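Local coordinates for beta-hydroxyacid dehydrogenase, 3-hydroxyisobutyrate dehydrogenase (Saccharomonospora xinjiangensis XJ-54, PDB 6GRL), which is an S-selective imine reductase linked to reductive amination, probably using NADP(H) as its cofactor in reducing imines to amines, at residues A[144-150]-A[168-172]; A[238-244]-A[296-300]. Where two conformers were deposited one is given. Residues are numbered along the deposited sequence.

Contact 1. Residues A[144-150]-A[168-172]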
loop_
_atom_site.group_PDB
_atom_site.type_symbol
_atom_site.label_atom_id
_atom_site.label_comp_id
_atom_site.label_asym_id
_atom_site.label_seq_id
_atom_site.Cartn_x
_atom_site.Cartn_y
_atom_site.Cartn_z
ATOM N N GLY A 144 -11.991 10.763 -2.936
ATOM C CA GLY A 144 -12.948 11.100 -3.967
ATOM C C GLY A 144 -12.363 11.795 -5.176
ATOM O O GLY A 144 -13.125 12.215 -6.055
ATOM N N THR A 145 -11.045 11.937 -5.245
ATOM C CA THR A 145 -10.364 12.574 -6.364
ATOM C C THR A 145 -9.337 11.611 -6.953
ATOM O O THR A 145 -9.133 10.500 -6.457
ATOM C CB THR A 145 -9.684 13.878 -5.934
ATOM O OG1 THR A 145 -8.448 13.580 -5.273
ATOM C CG2 THR A 145 -10.579 14.675 -4.992
ATOM N N SER A 146 -8.674 12.062 -8.019
ATOM C CA SER A 146 -7.661 11.257 -8.690
ATOM C C SER A 146 -6.352 11.176 -7.915
ATOM O O SER A 146 -5.436 10.479 -8.364
ATOM C CB SER A 146 -7.395 11.815 -10.088
ATOM O OG SER A 146 -8.562 11.755 -10.890
ATOM N N ASN A 147 -6.232 11.863 -6.782
ATOM C CA ASN A 147 -5.020 11.824 -5.975
ATOM C C ASN A 147 -5.106 10.811 -4.841
ATOM O O ASN A 147 -4.257 10.825 -3.944
ATOM C CB ASN A 147 -4.706 13.217 -5.428
ATOM C CG ASN A 147 -4.148 14.141 -6.491
ATOM O OD1 ASN A 147 -3.527 13.686 -7.452
ATOM N ND2 ASN A 147 -4.357 15.442 -6.322
ATOM N N VAL A 148 -6.109 9.937 -4.861
ATOM C CA VAL A 148 -6.209 8.814 -3.937
ATOM C C VAL A 148 -6.414 7.552 -4.763
ATOM O O VAL A 148 -7.236 7.536 -5.685
ATOM C CB VAL A 148 -7.356 8.997 -2.924
ATOM C CG1 VAL A 148 -7.753 7.661 -2.311
ATOM C CG2 VAL A 148 -6.943 9.972 -1.837
ATOM N N SER A 149 -5.652 6.507 -4.447
ATOM C CA SER A 149 -5.782 5.213 -5.095
ATOM C C SER A 149 -6.010 4.139 -4.041
ATOM O O SER A 149 -5.499 4.226 -2.920
ATOM C CB SER A 149 -4.543 4.875 -5.931
ATOM O OG SER A 149 -3.391 4.767 -5.116
ATOM N N LEU A 150 -6.787 3.124 -4.408
ATOM C CA LEU A 150 -7.162 2.056 -3.491
ATOM C C LEU A 150 -6.858 0.710 -4.128
ATOM O O LEU A 150 -7.175 0.488 -5.300
ATOM C CB LEU A 150 -8.648 2.141 -3.119
ATOM C CG LEU A 150 -9.122 3.387 -2.364
ATOM C CD1 LEU A 150 -9.598 4.464 -3.329
ATOM C CD2 LEU A 150 -10.222 3.026 -1.375
ATOM N N GLU A 168 -15.910 5.545 -6.179
ATOM C CA GLU A 168 -16.315 6.846 -5.665
ATOM C C GLU A 168 -15.307 7.416 -4.678
ATOM O O GLU A 168 -15.362 8.613 -4.382
ATOM C CB GLU A 168 -17.691 6.748 -5.001
ATOM C CG GLU A 168 -18.797 6.248 -5.922
ATOM C CD GLU A 168 -20.137 6.126 -5.219
ATOM O OE1 GLU A 168 -20.184 6.319 -3.986
ATOM O OE2 GLU A 168 -21.144 5.836 -5.898
ATOM N N LEU A 169 -14.394 6.590 -4.167
ATOM C CA LEU A 169 -13.371 7.049 -3.238
ATOM C C LEU A 169 -12.062 7.414 -3.927
ATOM O O LEU A 169 -11.222 8.080 -3.311
ATOM C CB LEU A 169 -13.105 5.973 -2.180
ATOM C CG LEU A 169 -14.333 5.468 -1.419
ATOM C CD1 LEU A 169 -13.944 4.390 -0.417
ATOM C CD2 LEU A 169 -15.042 6.622 -0.724
ATOM N N GLY A 170 -11.876 7.001 -5.171
ATOM C CA GLY A 170 -10.651 7.265 -5.896
ATOM C C GLY A 170 -10.398 6.166 -6.908
ATOM O O GLY A 170 -11.280 5.372 -7.222
ATOM N N GLY A 171 -9.170 6.144 -7.423
ATOM C CA GLY A 171 -8.769 5.071 -8.316
ATOM C C GLY A 171 -8.720 3.741 -7.580
ATOM O O GLY A 171 -8.287 3.659 -6.431
ATOM N N VAL A 172 -9.141 2.681 -8.271
ATOM C CA VAL A 172 -9.334 1.368 -7.662
ATOM C C VAL A 172 -8.695 0.298 -8.540
ATOM O O VAL A 172 -8.805 0.345 -9.770
ATOM C CB VAL A 172 -10.837 1.079 -7.445
ATOM C CG1 VAL A 172 -11.074 -0.387 -7.151
ATOM C CG2 VAL A 172 -11.386 1.944 -6.319
#
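Leu150 lays its CD1 methyl over the backbone leading into the neighbouring strand, 4.0 Å from Leu169 CB and 3.9 Å from Gly170 N, while its CB meets Val172 CG2 at 4.2 Å. Leu150 and Val172 point to the same face of the sheet; Leu169, in the loop before it, packs on Ile35, Ala38 and Phe39 of helix 30-41, and Val172 on helix 156-166. The backbones pair in parallel, Ser149 beside Gly171 and Leu150 beside Val172. Gly171 is held by two residues of 144-150: its N donates to Val148 O (2.9 Å) and its O accepts from Leu150 N (2.6 Å). A CA-H...O contact from Val172 CA to Leu150 O (3.3 Å) accompanies the ladder. Just ahead of it, Gly170 adopts phi/psi of 151/-166, a conformation open to glycine, and a CB there would strike Val148 O; its bare CA lies 3.4 Å from that oxygen. Before the strand, a type I turn from Thr145 to Val148 bends the chain, with Thr145 OG1 accepting from Asn147 N (3.2 Å) in an ST turn and also hydrogen-bonded to Asp142 O. Just before the turn, Gly144 N donates a hydrogen bond to Leu169 O (2.8 Å), tying the loop to the end of the crossover. Strand 149-154, helix 156-166 and strand 171-174 thus form a beta-alpha-beta unit at the edge of the Rossmann-type sheet of the NAD-binding domain.

Contact 2. Residues A[238-244]-A[296-300]; sequences AIGSGEY and SSLFE
Residues 238-241 form the last turn of helix 229-241, closed by Gly242 N to Ala238 O (2.8 Å); Gly242 then leaves helical geometry at phi/psi 82/2, and the chain runs extended through Glu243 to Tyr244 (-106/134). The facing segment is a tight coil with phi near -65° throughout: Ser296 and Ser297 end a 3-10 segment, and hydrogen bonds from Phe299 N to Ser296 O and from Glu300 N to Ser297 O (both 3.1 Å) lead into a weakly bonded helix at about 299-302. The backbones approach at Ile239 and Ser296 (CA-CA 6.4 Å) and at Tyr244 and Ser297 (5.8 Å). This is a helix-end and loop contact within the largely helical C-terminal domain of the reductive aminase-like family, joining the exit of helix 229-241 to the chain's last turns. Tyr244, chi1 m and chi2 -64°, lays one ring face over Ser297, whose CA stands 3.6 Å from the ring centroid and 14° off the normal, a CH-pi contact. Ser296 OG, chi1 p, lies at the ring edge, 3.3 Å from Tyr244 CD1 and 3.8 Å from Ala238 CB. Tyr244 OH donates to Glu300 OE2 at 2.6 Å, the glutamate folding in with chi1 and chi2 both m. Ile239, chi1 m and chi2 t, brings CG1 to 3.6 Å from Ser296 O and CG2 to 3.5 Å from Phe299 CD2, with Phe299 chi1 t. Behind Ser297 and Glu300 lies Arg285 of helix 273-287.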
loop_
_atom_site.group_PDB
_atom_site.type_symbol
_atom_site.label_atom_id
_atom_site.label_comp_id
_atom_site.label_asym_id
_atom_site.label_seq_id
_atom_site.Cartn_x
_atom_site.Cartn_y
_atom_site.Cartn_z
ATOM N N ALA A 238 12.672 -9.014 -17.309
ATOM C CA ALA A 238 13.784 -9.952 -17.417
ATOM C C ALA A 238 13.717 -11.014 -16.327
ATOM O O ALA A 238 14.018 -12.187 -16.574
ATOM C CB ALA A 238 15.113 -9.199 -17.354
ATOM N N ILE A 239 13.317 -10.619 -15.117
ATOM C CA ILE A 239 13.215 -11.572 -14.016
ATOM C C ILE A 239 12.061 -12.541 -14.250
ATOM O O ILE A 239 12.190 -13.749 -14.016
ATOM C CB ILE A 239 13.068 -10.818 -12.682
ATOM C CG1 ILE A 239 14.405 -10.196 -12.273
ATOM C CG2 ILE A 239 12.532 -11.740 -11.598
ATOM C CD1 ILE A 239 14.289 -9.174 -11.162
ATOM N N GLY A 240 10.921 -12.031 -14.718
ATOM C CA GLY A 240 9.772 -12.891 -14.942
ATOM C C GLY A 240 9.979 -13.903 -16.051
ATOM O O GLY A 240 9.353 -14.968 -16.046
ATOM N N SER A 241 10.853 -13.596 -17.009
ATOM C CA SER A 241 11.111 -14.491 -18.128
ATOM C C SER A 241 12.392 -15.297 -17.979
ATOM O O SER A 241 12.537 -16.327 -18.647
ATOM C CB SER A 241 11.176 -13.697 -19.440
ATOM O OG SER A 241 12.335 -12.883 -19.485
ATOM N N GLY A 242 13.318 -14.862 -17.126
ATOM C CA GLY A 242 14.589 -15.535 -16.977
ATOM C C GLY A 242 15.629 -15.173 -18.014
ATOM O O GLY A 242 16.728 -15.740 -17.987
ATOM N N GLU A 243 15.318 -14.257 -18.929
ATOM C CA GLU A 243 16.266 -13.807 -19.946
ATOM C C GLU A 243 16.998 -12.590 -19.395
ATOM O O GLU A 243 16.449 -11.487 -19.352
ATOM C CB GLU A 243 15.547 -13.489 -21.251
ATOM C CG GLU A 243 14.775 -14.660 -21.836
ATOM C CD GLU A 243 15.684 -15.701 -22.458
ATOM O OE1 GLU A 243 15.524 -16.898 -22.139
ATOM O OE2 GLU A 243 16.559 -15.322 -23.265
ATOM N N TYR A 244 18.242 -12.791 -18.972
ATOM C CA TYR A 244 19.032 -11.755 -18.324
ATOM C C TYR A 244 20.101 -11.242 -19.278
ATOM O O TYR A 244 20.795 -12.034 -19.926
ATOM C CB TYR A 244 19.678 -12.285 -17.042
ATOM C CG TYR A 244 18.681 -12.671 -15.971
ATOM C CD1 TYR A 244 17.856 -11.718 -15.387
ATOM C CD2 TYR A 244 18.567 -13.987 -15.543
ATOM C CE1 TYR A 244 16.944 -12.064 -14.408
ATOM C CE2 TYR A 244 17.657 -14.344 -14.565
ATOM C CZ TYR A 244 16.849 -13.378 -14.001
ATOM O OH TYR A 244 15.942 -13.726 -13.025
ATOM N N SER A 296 19.706 -7.395 -12.897
ATOM C CA SER A 296 18.475 -8.120 -12.603
ATOM C C SER A 296 18.737 -9.598 -12.341
ATOM O O SER A 296 17.958 -10.249 -11.634
ATOM C CB SER A 296 17.479 -7.951 -13.751
ATOM O OG SER A 296 17.988 -8.491 -14.956
ATOM N N SER A 297 19.829 -10.141 -12.885
ATOM C CA SER A 297 20.144 -11.550 -12.682
ATOM C C SER A 297 20.541 -11.857 -11.243
ATOM O O SER A 297 20.520 -13.026 -10.846
ATOM C CB SER A 297 21.261 -11.984 -13.632
ATOM O OG SER A 297 22.506 -11.423 -13.251
ATOM N N LEU A 298 20.900 -10.839 -10.456
ATOM C CA LEU A 298 21.209 -11.067 -9.050
ATOM C C LEU A 298 19.995 -11.557 -8.273
ATOM O O LEU A 298 20.153 -12.111 -7.179
ATOM C CB LEU A 298 21.755 -9.787 -8.417
ATOM C CG LEU A 298 23.006 -9.211 -9.087
ATOM C CD1 LEU A 298 23.436 -7.918 -8.410
ATOM C CD2 LEU A 298 24.144 -10.225 -9.089
ATOM N N PHE A 299 18.789 -11.366 -8.816
ATOM C CA PHE A 299 17.589 -11.886 -8.172
ATOM C C PHE A 299 17.634 -13.403 -8.047
ATOM O O PHE A 299 17.026 -13.967 -7.129
ATOM C CB PHE A 299 16.352 -11.450 -8.955
ATOM C CG PHE A 299 15.060 -11.712 -8.242
ATOM C CD1 PHE A 299 14.712 -10.979 -7.120
ATOM C CD2 PHE A 299 14.187 -12.685 -8.699
ATOM C CE1 PHE A 299 13.518 -11.220 -6.461
ATOM C CE2 PHE A 299 12.991 -12.926 -8.050
ATOM C CZ PHE A 299 12.657 -12.193 -6.927
ATOM N N GLU A 300 18.350 -14.077 -8.951
ATOM C CA GLU A 300 18.470 -15.528 -8.867
ATOM C C GLU A 300 19.229 -15.959 -7.619
ATOM O O GLU A 300 19.029 -17.077 -7.130
ATOM C CB GLU A 300 19.159 -16.072 -10.119
ATOM C CG GLU A 300 18.390 -15.822 -11.405
ATOM C CD GLU A 300 17.091 -16.601 -11.470
ATOM O OE1 GLU A 300 17.059 -17.752 -10.988
ATOM O OE2 GLU A 300 16.100 -16.058 -12.003
#

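Overall arrangement
Both segments of contact 1 precede those of contact 2 in the sequence, so the two follow one another along the chain. They belong to different domains: residues 144-150 and 168-172 to the N-terminal, Rossmann-type part with its mixed sheet, residues 238-244 and 296-300 to the helical C-terminal part. Their centres are 34 Å apart and their nearest atoms about 23 Å, without touching, and they share no strand or helix. Long helix 181-209, which follows strand 171-174, carries the chain from one domain to the other. Contact 1 joins neighbouring strands across a single helical crossover, whereas contact 2 brings together segments separated by helices 251-267 and 273-287; each is local to its own domain.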